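Local coordinates for protein AgaA (Rhizobium radiobacter, PDB 6HLX) that binds the opine agropinic acid as a periplasmic binding protein, probably handing it to an ABC transporter for import into the bacterium, at residues Leu4-Ser9 / Val211-Tyr216; Glu171-Lys176 / Glu190-Phe195; Asn204-Gly209 / Asn455-Lys460; Gln232-Thr237 / Thr463-Met468. One frame throughout, in Å; residues are numbered along the deposited sequence. Where two conformers were deposited one is given.

Interaction 1 (Leu4-Ser9 / Val211-Tyr216). With ZN (zinc ion), chain Q; G9Z (agropinic acid), chain E.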
# COMPACT_ATOMS: atom_id res chain seq x y z
N LEU A 4 -18.16 -7.05 15.74
CA LEU A 4 -16.85 -7.68 15.60
C LEU A 4 -15.79 -6.72 16.12
O LEU A 4 -15.85 -5.52 15.83
CB LEU A 4 -16.61 -8.05 14.13
CG LEU A 4 -15.33 -8.87 13.83
CD1 LEU A 4 -15.57 -9.88 12.74
CD2 LEU A 4 -14.17 -7.97 13.49
N TYR A 5 -14.83 -7.24 16.90
CA TYR A 5 -13.71 -6.43 17.41
C TYR A 5 -12.50 -6.85 16.57
O TYR A 5 -12.16 -8.04 16.50
CB TYR A 5 -13.46 -6.71 18.89
CG TYR A 5 -14.58 -6.33 19.85
CD1 TYR A 5 -15.60 -5.45 19.45
CD2 TYR A 5 -14.62 -6.81 21.15
CE1 TYR A 5 -16.64 -5.11 20.31
CE2 TYR A 5 -15.64 -6.44 22.03
CZ TYR A 5 -16.63 -5.57 21.62
OH TYR A 5 -17.63 -5.19 22.50
N PHE A 6 -11.88 -5.85 15.93
CA PHE A 6 -10.78 -6.06 14.99
C PHE A 6 -9.52 -5.39 15.57
O PHE A 6 -9.49 -4.17 15.74
CB PHE A 6 -11.16 -5.40 13.67
CG PHE A 6 -10.35 -5.75 12.44
CD1 PHE A 6 -8.99 -5.42 12.36
CD2 PHE A 6 -10.95 -6.36 11.34
CE1 PHE A 6 -8.25 -5.72 11.20
CE2 PHE A 6 -10.22 -6.62 10.17
CZ PHE A 6 -8.88 -6.31 10.11
N GLY A 7 -8.52 -6.20 15.88
CA GLY A 7 -7.28 -5.71 16.44
C GLY A 7 -6.34 -5.24 15.36
O GLY A 7 -5.75 -6.05 14.64
N LEU A 8 -6.19 -3.91 15.23
CA LEU A 8 -5.27 -3.31 14.25
C LEU A 8 -3.85 -3.20 14.84
O LEU A 8 -3.68 -2.99 16.04
CB LEU A 8 -5.73 -1.88 13.87
CG LEU A 8 -6.99 -1.67 13.06
CD1 LEU A 8 -7.28 -0.17 12.98
CD2 LEU A 8 -6.88 -2.30 11.66
N SER A 9 -2.83 -3.21 13.94
CA SER A 9 -1.43 -3.10 14.35
C SER A 9 -1.01 -1.70 14.76
O SER A 9 0.13 -1.50 15.17
CB SER A 9 -0.50 -3.63 13.25
OG SER A 9 -0.61 -2.80 12.11
N VAL A 211 -10.38 -10.05 21.20
CA VAL A 211 -10.69 -9.57 19.83
C VAL A 211 -11.06 -10.76 18.95
O VAL A 211 -10.71 -11.89 19.28
CB VAL A 211 -9.58 -8.72 19.16
CG1 VAL A 211 -9.36 -7.40 19.89
CG2 VAL A 211 -8.27 -9.50 19.02
N ASP A 212 -11.69 -10.49 17.80
CA ASP A 212 -12.17 -11.52 16.88
C ASP A 212 -11.29 -11.70 15.64
O ASP A 212 -11.31 -12.78 15.05
CB ASP A 212 -13.59 -11.19 16.46
CG ASP A 212 -14.49 -11.00 17.67
OD1 ASP A 212 -14.45 -11.85 18.58
OD2 ASP A 212 -15.16 -9.96 17.73
N ILE A 213 -10.60 -10.65 15.23
CA ILE A 213 -9.66 -10.66 14.10
C ILE A 213 -8.45 -9.82 14.48
O ILE A 213 -8.62 -8.82 15.16
CB ILE A 213 -10.31 -10.06 12.80
CG1 ILE A 213 -11.60 -10.80 12.39
CG2 ILE A 213 -9.30 -10.01 11.58
CD1 ILE A 213 -12.22 -10.26 11.06
N ILE A 214 -7.26 -10.21 14.01
CA ILE A 214 -6.06 -9.37 14.14
C ILE A 214 -5.35 -9.29 12.81
O ILE A 214 -5.36 -10.27 12.05
CB ILE A 214 -5.08 -9.76 15.29
CG1 ILE A 214 -4.48 -11.20 15.10
CG2 ILE A 214 -5.72 -9.55 16.67
CD1 ILE A 214 -3.19 -11.48 15.94
N ASP A 215 -4.67 -8.18 12.55
CA ASP A 215 -3.84 -8.10 11.34
C ASP A 215 -2.35 -8.17 11.70
O ASP A 215 -2.00 -8.24 12.89
CB ASP A 215 -4.19 -6.89 10.46
CG ASP A 215 -3.92 -5.53 11.03
OD1 ASP A 215 -3.28 -5.44 12.11
OD2 ASP A 215 -4.30 -4.53 10.38
N TYR A 216 -1.46 -8.20 10.68
CA TYR A 216 -0.01 -8.28 10.88
C TYR A 216 0.37 -9.35 11.91
O TYR A 216 1.02 -9.06 12.92
CB TYR A 216 0.55 -6.90 11.26
CG TYR A 216 0.71 -5.98 10.08
CD1 TYR A 216 -0.32 -5.14 9.68
CD2 TYR A 216 1.93 -5.86 9.42
CE1 TYR A 216 -0.18 -4.26 8.61
CE2 TYR A 216 2.10 -4.97 8.35
CZ TYR A 216 1.04 -4.17 7.95
OH TYR A 216 1.20 -3.26 6.91
ZN ZN Q . -16.38 -10.17 19.43
OAM G9Z E . 1.49 0.41 7.11
CAB G9Z E . 2.50 -0.27 7.31
CAC G9Z E . 2.93 -0.62 8.61
CB G9Z E . 4.22 -1.48 8.41
CA G9Z E . 4.53 -1.39 6.93
C G9Z E . 4.72 -2.69 6.36
O G9Z E . 3.71 -3.34 5.98
N G9Z E . 3.38 -0.63 6.35
CAG G9Z E . 3.16 -0.40 4.87
CAH G9Z E . 4.03 0.76 4.38
OAP G9Z E . 5.38 0.35 4.55
CAI G9Z E . 3.77 1.10 2.91
OAQ G9Z E . 2.34 1.09 2.67
CAJ G9Z E . 4.28 2.54 2.56
OAR G9Z E . 4.01 2.82 1.17
CAK G9Z E . 5.77 2.84 2.88
OAT G9Z E . 6.01 4.25 2.77
CAL G9Z E . 6.74 2.03 2.02
OAS G9Z E . 8.10 2.25 2.46
OXT G9Z E . 5.90 -3.14 6.30
O HOH W 1 -2.63 -2.50 10.41
O HOH W 2 -17.34 -8.57 19.43

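Interaction 2 (Glu171-Lys176 / Glu190-Phe195). With ZN (zinc ion), chain N; ZN (zinc ion), chain S.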
# COMPACT_ATOMS: atom_id res chain seq x y z
N GLU A 171 -9.75 3.08 20.16
CA GLU A 171 -10.47 2.46 19.05
C GLU A 171 -11.25 3.42 18.18
O GLU A 171 -11.57 4.54 18.60
CB GLU A 171 -11.45 1.38 19.58
CG GLU A 171 -12.58 1.92 20.43
CD GLU A 171 -13.63 0.87 20.80
OE1 GLU A 171 -13.42 -0.33 20.49
OE2 GLU A 171 -14.66 1.26 21.39
N ILE A 172 -11.61 2.94 16.99
CA ILE A 172 -12.56 3.61 16.09
C ILE A 172 -13.75 2.64 15.97
O ILE A 172 -13.53 1.45 15.71
CB ILE A 172 -11.97 3.90 14.69
CG1 ILE A 172 -10.92 5.05 14.77
CG2 ILE A 172 -13.09 4.23 13.66
CD1 ILE A 172 -9.93 5.10 13.60
N THR A 173 -14.97 3.13 16.20
CA THR A 173 -16.18 2.31 16.05
C THR A 173 -16.94 2.75 14.80
O THR A 173 -17.07 3.94 14.53
CB THR A 173 -17.05 2.35 17.32
OG1 THR A 173 -16.27 2.04 18.47
CG2 THR A 173 -18.26 1.41 17.23
N VAL A 174 -17.41 1.77 14.02
CA VAL A 174 -18.20 2.02 12.82
C VAL A 174 -19.49 1.21 12.95
O VAL A 174 -19.47 0.15 13.60
CB VAL A 174 -17.44 1.74 11.50
CG1 VAL A 174 -16.14 2.56 11.44
CG2 VAL A 174 -17.17 0.25 11.33
N LYS A 175 -20.59 1.69 12.35
CA LYS A 175 -21.90 1.04 12.46
C LYS A 175 -22.47 0.80 11.08
O LYS A 175 -22.25 1.60 10.18
CB LYS A 175 -22.89 1.95 13.22
CG LYS A 175 -22.58 2.16 14.69
CD LYS A 175 -23.64 3.05 15.35
CE LYS A 175 -23.27 3.36 16.78
NZ LYS A 175 -24.18 2.67 17.74
N LYS A 176 -23.26 -0.27 10.92
CA LYS A 176 -23.87 -0.61 9.64
C LYS A 176 -24.63 0.58 9.05
O LYS A 176 -25.43 1.22 9.74
CB LYS A 176 -24.84 -1.80 9.84
CG LYS A 176 -25.68 -2.16 8.62
CD LYS A 176 -26.37 -3.50 8.82
CE LYS A 176 -27.19 -3.86 7.61
NZ LYS A 176 -27.57 -5.30 7.62
N GLU A 190 -21.84 -3.69 13.78
CA GLU A 190 -20.75 -2.77 14.17
C GLU A 190 -19.42 -3.46 14.07
O GLU A 190 -19.31 -4.69 14.19
CB GLU A 190 -20.87 -2.32 15.64
CG GLU A 190 -22.15 -1.64 16.02
CD GLU A 190 -22.18 -1.10 17.43
OE1 GLU A 190 -23.21 -0.47 17.75
OE2 GLU A 190 -21.23 -1.29 18.21
N VAL A 191 -18.38 -2.66 13.92
CA VAL A 191 -17.01 -3.13 13.98
C VAL A 191 -16.28 -2.13 14.86
O VAL A 191 -16.41 -0.91 14.65
CB VAL A 191 -16.32 -3.30 12.60
CG1 VAL A 191 -14.94 -3.97 12.78
CG2 VAL A 191 -17.18 -4.13 11.65
N HIS A 192 -15.55 -2.63 15.86
CA HIS A 192 -14.71 -1.79 16.72
C HIS A 192 -13.27 -2.13 16.31
O HIS A 192 -12.81 -3.27 16.47
CB HIS A 192 -14.96 -2.09 18.22
CG HIS A 192 -16.38 -1.83 18.65
ND1 HIS A 192 -16.67 -1.30 19.89
CD2 HIS A 192 -17.55 -2.07 17.99
CE1 HIS A 192 -18.00 -1.22 19.96
NE2 HIS A 192 -18.57 -1.70 18.85
N TYR A 193 -12.58 -1.14 15.74
CA TYR A 193 -11.17 -1.29 15.31
C TYR A 193 -10.33 -0.84 16.50
O TYR A 193 -10.26 0.35 16.77
CB TYR A 193 -10.88 -0.43 14.06
CG TYR A 193 -11.59 -0.94 12.83
CD1 TYR A 193 -11.02 -1.95 12.04
CD2 TYR A 193 -12.82 -0.43 12.44
CE1 TYR A 193 -11.68 -2.45 10.92
CE2 TYR A 193 -13.49 -0.91 11.31
CZ TYR A 193 -12.93 -1.95 10.57
OH TYR A 193 -13.61 -2.44 9.48
N VAL A 194 -9.74 -1.79 17.23
CA VAL A 194 -9.00 -1.55 18.48
C VAL A 194 -7.50 -1.54 18.17
O VAL A 194 -7.00 -2.41 17.47
CB VAL A 194 -9.36 -2.63 19.53
CG1 VAL A 194 -8.71 -2.31 20.88
CG2 VAL A 194 -10.88 -2.79 19.68
N PHE A 195 -6.80 -0.56 18.70
CA PHE A 195 -5.38 -0.37 18.38
C PHE A 195 -4.47 -1.14 19.31
O PHE A 195 -4.46 -0.87 20.52
CB PHE A 195 -5.04 1.13 18.45
CG PHE A 195 -6.09 2.03 17.81
CD1 PHE A 195 -6.60 1.75 16.55
CD2 PHE A 195 -6.50 3.20 18.44
CE1 PHE A 195 -7.56 2.58 15.96
CE2 PHE A 195 -7.44 4.05 17.84
CZ PHE A 195 -7.97 3.73 16.61
ZN ZN N . -15.46 -0.80 21.41
ZN ZN S . -22.94 -0.20 19.80
O HOH W 3 -22.50 1.59 19.72

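Interaction 3 (Asn204-Gly209 / Asn455-Lys460)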
# COMPACT_ATOMS: atom_id res chain seq x y z
N ASN A 204 -1.84 -11.74 21.94
CA ASN A 204 -2.48 -12.15 23.21
C ASN A 204 -3.97 -11.78 23.27
O ASN A 204 -4.77 -12.52 23.84
CB ASN A 204 -1.74 -11.59 24.41
CG ASN A 204 -2.00 -12.43 25.65
OD1 ASN A 204 -1.92 -13.68 25.63
ND2 ASN A 204 -2.33 -11.79 26.76
N ALA A 205 -4.36 -10.64 22.65
CA ALA A 205 -5.77 -10.24 22.61
C ALA A 205 -6.59 -11.28 21.83
O ALA A 205 -7.72 -11.57 22.22
CB ALA A 205 -5.92 -8.88 21.96
N LEU A 206 -6.03 -11.82 20.73
CA LEU A 206 -6.73 -12.87 19.99
C LEU A 206 -6.80 -14.18 20.80
O LEU A 206 -7.88 -14.77 20.95
CB LEU A 206 -6.07 -13.14 18.63
CG LEU A 206 -6.89 -14.12 17.74
CD1 LEU A 206 -8.13 -13.43 17.13
CD2 LEU A 206 -6.01 -14.79 16.72
N LYS A 207 -5.66 -14.63 21.31
CA LYS A 207 -5.60 -15.90 22.05
C LYS A 207 -6.39 -15.89 23.35
O LYS A 207 -6.90 -16.93 23.76
CB LYS A 207 -4.16 -16.29 22.33
CG LYS A 207 -3.35 -16.67 21.10
CD LYS A 207 -2.01 -17.19 21.55
CE LYS A 207 -1.10 -17.46 20.39
NZ LYS A 207 0.32 -17.30 20.79
N SER A 208 -6.50 -14.74 24.02
CA SER A 208 -7.22 -14.64 25.30
C SER A 208 -8.72 -14.38 25.08
O SER A 208 -9.49 -14.40 26.04
CB SER A 208 -6.59 -13.58 26.19
OG SER A 208 -6.86 -12.29 25.68
N GLY A 209 -9.11 -14.15 23.83
CA GLY A 209 -10.49 -13.93 23.42
C GLY A 209 -11.02 -12.52 23.59
O GLY A 209 -12.23 -12.33 23.72
N ASN A 455 -0.07 -12.14 7.07
CA ASN A 455 -1.16 -12.98 7.55
C ASN A 455 -2.11 -12.24 8.48
O ASN A 455 -1.69 -11.32 9.19
CB ASN A 455 -0.56 -14.19 8.29
CG ASN A 455 0.40 -15.00 7.43
OD1 ASN A 455 0.17 -15.19 6.24
ND2 ASN A 455 1.49 -15.47 7.98
N TYR A 456 -3.38 -12.66 8.44
CA TYR A 456 -4.43 -12.26 9.38
C TYR A 456 -4.72 -13.49 10.23
O TYR A 456 -4.39 -14.63 9.84
CB TYR A 456 -5.75 -11.89 8.67
CG TYR A 456 -5.70 -10.54 8.00
CD1 TYR A 456 -5.15 -10.39 6.73
CD2 TYR A 456 -6.14 -9.39 8.66
CE1 TYR A 456 -5.09 -9.14 6.11
CE2 TYR A 456 -6.08 -8.14 8.06
CZ TYR A 456 -5.54 -8.02 6.78
OH TYR A 456 -5.42 -6.80 6.17
N ALA A 457 -5.38 -13.28 11.36
CA ALA A 457 -5.85 -14.40 12.15
C ALA A 457 -7.24 -14.09 12.63
O ALA A 457 -7.55 -12.92 12.90
CB ALA A 457 -4.93 -14.67 13.32
N VAL A 458 -8.11 -15.11 12.64
CA VAL A 458 -9.49 -14.92 13.07
C VAL A 458 -9.83 -15.94 14.14
O VAL A 458 -9.22 -17.02 14.22
CB VAL A 458 -10.51 -14.98 11.88
CG1 VAL A 458 -10.12 -14.02 10.75
CG2 VAL A 458 -10.69 -16.40 11.34
N LYS A 459 -10.85 -15.62 14.94
CA LYS A 459 -11.33 -16.56 15.94
C LYS A 459 -12.27 -17.54 15.24
O LYS A 459 -12.96 -17.17 14.29
CB LYS A 459 -12.10 -15.81 17.05
CG LYS A 459 -11.26 -15.50 18.28
CD LYS A 459 -10.99 -16.76 19.13
CE LYS A 459 -10.62 -16.49 20.56
NZ LYS A 459 -9.70 -17.53 21.09
N LYS A 460 -12.33 -18.79 15.72
CA LYS A 460 -13.30 -19.75 15.19
C LYS A 460 -14.68 -19.10 15.43
O LYS A 460 -14.95 -18.60 16.52
CB LYS A 460 -13.21 -21.08 15.95
CG LYS A 460 -14.14 -22.17 15.41
CD LYS A 460 -13.94 -23.49 16.15
CE LYS A 460 -14.82 -24.59 15.60
NZ LYS A 460 -14.50 -25.91 16.20

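Interaction 4 (Gln232-Thr237 / Thr463-Met468). With EDO (1,2-ethanediol), chain B.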
# COMPACT_ATOMS: atom_id res chain seq x y z
N GLN A 232 -7.70 -19.37 13.44
CA GLN A 232 -7.42 -19.75 12.06
C GLN A 232 -6.50 -18.69 11.48
O GLN A 232 -6.74 -17.50 11.69
CB GLN A 232 -8.74 -19.80 11.26
CG GLN A 232 -8.57 -20.00 9.73
CD GLN A 232 -9.87 -19.95 8.93
OE1 GLN A 232 -10.93 -19.50 9.39
NE2 GLN A 232 -9.81 -20.43 7.68
N LEU A 233 -5.48 -19.11 10.75
CA LEU A 233 -4.57 -18.18 10.08
C LEU A 233 -5.02 -18.03 8.61
O LEU A 233 -5.32 -19.04 7.96
CB LEU A 233 -3.16 -18.78 10.16
CG LEU A 233 -2.04 -17.85 9.75
CD1 LEU A 233 -1.78 -16.79 10.82
CD2 LEU A 233 -0.77 -18.65 9.49
N LEU A 234 -5.09 -16.79 8.10
CA LEU A 234 -5.46 -16.49 6.70
C LEU A 234 -4.18 -16.01 6.04
O LEU A 234 -3.68 -14.93 6.37
CB LEU A 234 -6.55 -15.42 6.62
CG LEU A 234 -7.86 -15.71 7.41
CD1 LEU A 234 -8.82 -14.55 7.27
CD2 LEU A 234 -8.52 -17.01 6.96
N ARG A 235 -3.62 -16.84 5.14
CA ARG A 235 -2.30 -16.60 4.52
C ARG A 235 -2.27 -15.75 3.24
O ARG A 235 -3.25 -15.66 2.48
CB ARG A 235 -1.59 -17.93 4.25
CG ARG A 235 -1.21 -18.69 5.53
CD ARG A 235 0.20 -19.30 5.48
NE ARG A 235 0.37 -20.37 6.48
CZ ARG A 235 1.37 -20.45 7.36
NH1 ARG A 235 2.31 -19.51 7.41
NH2 ARG A 235 1.42 -21.45 8.23
N ASN A 236 -1.10 -15.14 3.01
CA ASN A 236 -0.80 -14.34 1.82
C ASN A 236 0.72 -14.22 1.79
O ASN A 236 1.35 -14.24 2.86
CB ASN A 236 -1.45 -12.94 1.91
CG ASN A 236 -1.00 -11.92 0.86
OD1 ASN A 236 0.01 -11.23 1.02
ND2 ASN A 236 -1.76 -11.76 -0.21
N THR A 237 1.30 -14.11 0.59
CA THR A 237 2.75 -13.90 0.36
C THR A 237 2.97 -12.78 -0.68
O THR A 237 3.83 -12.92 -1.58
CB THR A 237 3.43 -15.17 -0.14
OG1 THR A 237 2.75 -15.58 -1.33
CG2 THR A 237 3.48 -16.25 0.89
N THR A 463 -16.34 -15.77 9.75
CA THR A 463 -16.27 -16.22 8.35
C THR A 463 -16.41 -15.00 7.46
O THR A 463 -16.82 -13.95 7.94
CB THR A 463 -17.40 -17.24 8.01
OG1 THR A 463 -18.66 -16.64 8.25
CG2 THR A 463 -17.28 -18.57 8.79
N GLY A 464 -16.09 -15.15 6.18
CA GLY A 464 -16.30 -14.08 5.22
C GLY A 464 -15.27 -12.98 5.22
O GLY A 464 -15.46 -12.00 4.53
N PHE A 465 -14.20 -13.09 6.04
CA PHE A 465 -13.11 -12.11 5.97
C PHE A 465 -12.06 -12.75 5.06
O PHE A 465 -11.73 -13.93 5.23
CB PHE A 465 -12.50 -11.75 7.34
CG PHE A 465 -11.52 -10.59 7.22
CD1 PHE A 465 -11.98 -9.27 7.16
CD2 PHE A 465 -10.15 -10.82 7.10
CE1 PHE A 465 -11.08 -8.20 7.00
CE2 PHE A 465 -9.26 -9.76 6.93
CZ PHE A 465 -9.72 -8.45 6.87
N THR A 466 -11.55 -11.97 4.10
CA THR A 466 -10.62 -12.47 3.10
C THR A 466 -9.31 -11.71 3.14
O THR A 466 -9.30 -10.48 3.05
CB THR A 466 -11.23 -12.32 1.68
OG1 THR A 466 -12.47 -13.01 1.63
CG2 THR A 466 -10.31 -12.89 0.57
N ASN A 467 -8.21 -12.46 3.22
CA ASN A 467 -6.86 -11.88 3.09
C ASN A 467 -6.69 -11.83 1.55
O ASN A 467 -6.49 -12.88 0.91
CB ASN A 467 -5.81 -12.79 3.74
CG ASN A 467 -4.44 -12.13 3.75
OD1 ASN A 467 -4.22 -11.11 3.09
ND2 ASN A 467 -3.52 -12.69 4.52
N MET A 468 -6.91 -10.65 0.97
CA MET A 468 -7.01 -10.47 -0.49
C MET A 468 -5.70 -10.81 -1.22
O MET A 468 -4.62 -10.76 -0.62
CB MET A 468 -7.61 -9.12 -0.85
CG MET A 468 -9.15 -9.12 -0.57
SD MET A 468 -9.93 -7.49 -0.61
CE MET A 468 -9.49 -6.93 -2.26
C1 EDO B . 5.59 -13.51 -5.51
O1 EDO B . 4.62 -13.45 -4.49
C2 EDO B . 5.09 -14.45 -6.62
O2 EDO B . 6.09 -14.57 -7.60
O HOH W 4 -4.07 -14.20 0.27

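Interaction 1 (Leu4-Ser9 / Val211-Tyr216)
D212 OD2 has two jobs: it binds a zinc ion at 2.1 Å and accepts a nearly straight hydrogen bond (173°) from Y5 N at 2.9 Å, the N-H arriving from above the carboxylate plane. H488 and H490, from the C-terminal histidine run that is probably a purification tag, and a water complete this zinc site. Behind the carboxylate, Y5 O is gripped by two donors, D212 N at 2.8 Å and the longer I213 N at 3.3 Å. The chains then run parallel, with G7 N giving a 2.7 Å bond to I213 O and D215 N meeting G7 O almost along the C=O axis. I213 splits its branches: CG2 makes a CH-pi contact over one face of the F6 ring, 4.0 Å from its centroid, while CD1 touches both methyls of L4. Further on, a water links S9 OG to D215 OD2, and S9 OG also bonds to Y332. Y216 then donates its OH to agropinic acid O at 2.7 Å, so segment 211-216 runs into the opine pocket. Within the sheet, strand 3-8 lies between strands 190-195 and 213-214; strand 456-459 flanks the latter, and helix 199-207 packs on I214.

Interaction 2 (Glu171-Lys176 / Glu190-Phe195)
Strands 171-176 and 190-195 run antiparallel, 169° between their directions and 4.6 Å apart at closest, as the two arms of a beta hairpin with a long connection. Two hydrogen-bonded pairs, I172 with Y193 and V174 with V191, hold them through four backbone bonds. The side chains of the non-hydrogen-bonded pairs, E171-V194, T173-H192 and K175-E190, project to a largely polar face that carries two zinc ions. E171 grips the first with both oxygens, OE1 and OE2, and H192 ND1 adds the shortest bond at 2.0 Å; the carboxylate and imidazole stand side by side with their planes 62° apart. The other ring nitrogen, H192 NE2, donates to the anti lone pair of E190 OE2 at 2.8 Å, close to the ring plane, which fixes the rotation of the imidazole. E190 in turn holds the second zinc, tightly through OE1 (2.1 Å) and more loosely through OE2 (2.6 Å). K175 NZ forms a salt bridge to E190 OE1 from above the carboxylate plane and donates to the water on that zinc. The metal charges probably favour ionised carboxylates here. On the reverse face, I172, V174 and Y193 pack against helix 23-32, and V174 CG2 meets the edge of the Y193 ring. T173 CG2 sits over one face of the imidazole, 3.6 Å from the H192 ring centroid.

Interaction 3 (Asn204-Gly209 / Asn455-Lys460)
N204 lies near the C-terminal end of the helix, and its O is held twice by S208, through the backbone N and through OG, both at 2.8 Å. Two residues on, L206 makes the main apolar contact with the strand. Its CG is anti to the backbone N (chi1 -173°), which brings the forked end down onto the strand: CD2 touches A457 CB at 3.6 Å and CD1 lies 3.9 Å from K459 CG. The two side chains, L206 and K459, lie alongside and run opposite ways, the lysine heading back toward the helix. K207 turns away, its NZ forming a salt bridge with D224. G209, with a phi of 83°, closes the helix in a Schellman motif, its N bonded back to L206 O at 3.2 Å. The K459 chain, bent at chi2 and chi4, brings CE to 3.8 Å from G209 CA and NZ to 3.3 Å from L206 O. An ammonium group beside the carbonyl end of a helix should be electrostatically favourable. In the fold, the contact lays the end of helix 199-207 against one face of the sheet: strand 456-459 lies between strands 213-214 and 231-234, and L206 also touches I214 of the former and T231 of the latter.

Interaction 4 (Gln232-Thr237 / Thr463-Met468)
N467 carries this contact from root to tip. Its CB lies 4.0 Å from L234 CB, and CG, anti to the backbone N (chi1 -174°), continues toward N236, ending 3.6 Å from N236 CB. At the tip OD1 rests 3.5 Å from that same N236 CB and is bonded to T473. ND2 donates to L234 O at 2.9 Å in a fairly straight bond (162°); the acceptor lies in the plane of the N467 amide, yet the donor stands well above the L234 carbonyl plane. ND2 also bonds to Q454 O, so both amide atoms are satisfied and the group cannot easily flip. The N236 side chain runs across that of N467, though the two amide planes are only 24° apart, and its own amide is fixed by G238 and G470. A water ties the backbones together by donating to R235 O and to N467 O. Beside this polar cluster, L234 CD1 meets the edge of the F465 ring, 4.0 Å from F465 CD2. Strand 231-234 is an edge strand of its sheet within this chain, and the chain leaving it goes on to strand 240-245 of another sheet. Such a crossing, with the loop 463-468 pinned alongside, is consistent with an interlobe connection of a periplasmic binding protein.

All four contacts reach the seven-stranded mixed sheet. Interactions 1 and 2, with centres about 10 Å apart, share the seam between strands 3-8 and 190-195; interaction 3, its centre about 7 Å from that of interaction 1, adds helix 199-207 and strand 456-459, and interaction 4, whose centre is about 20 Å from that of interaction 2, reaches the edge strand 231-234. Along the chain, interaction 2 falls within the span between 4-9 and 211-216, whereas the segments of interaction 3 alternate with those of interactions 1 and 4. F6 and I213 meet F465, joining interactions 1 and 4 directly. N-terminal strand, middle segments and C-terminal region are thus woven into one sheet, and the chain leaving strand 213-214 brings Y216 to the agropinic acid.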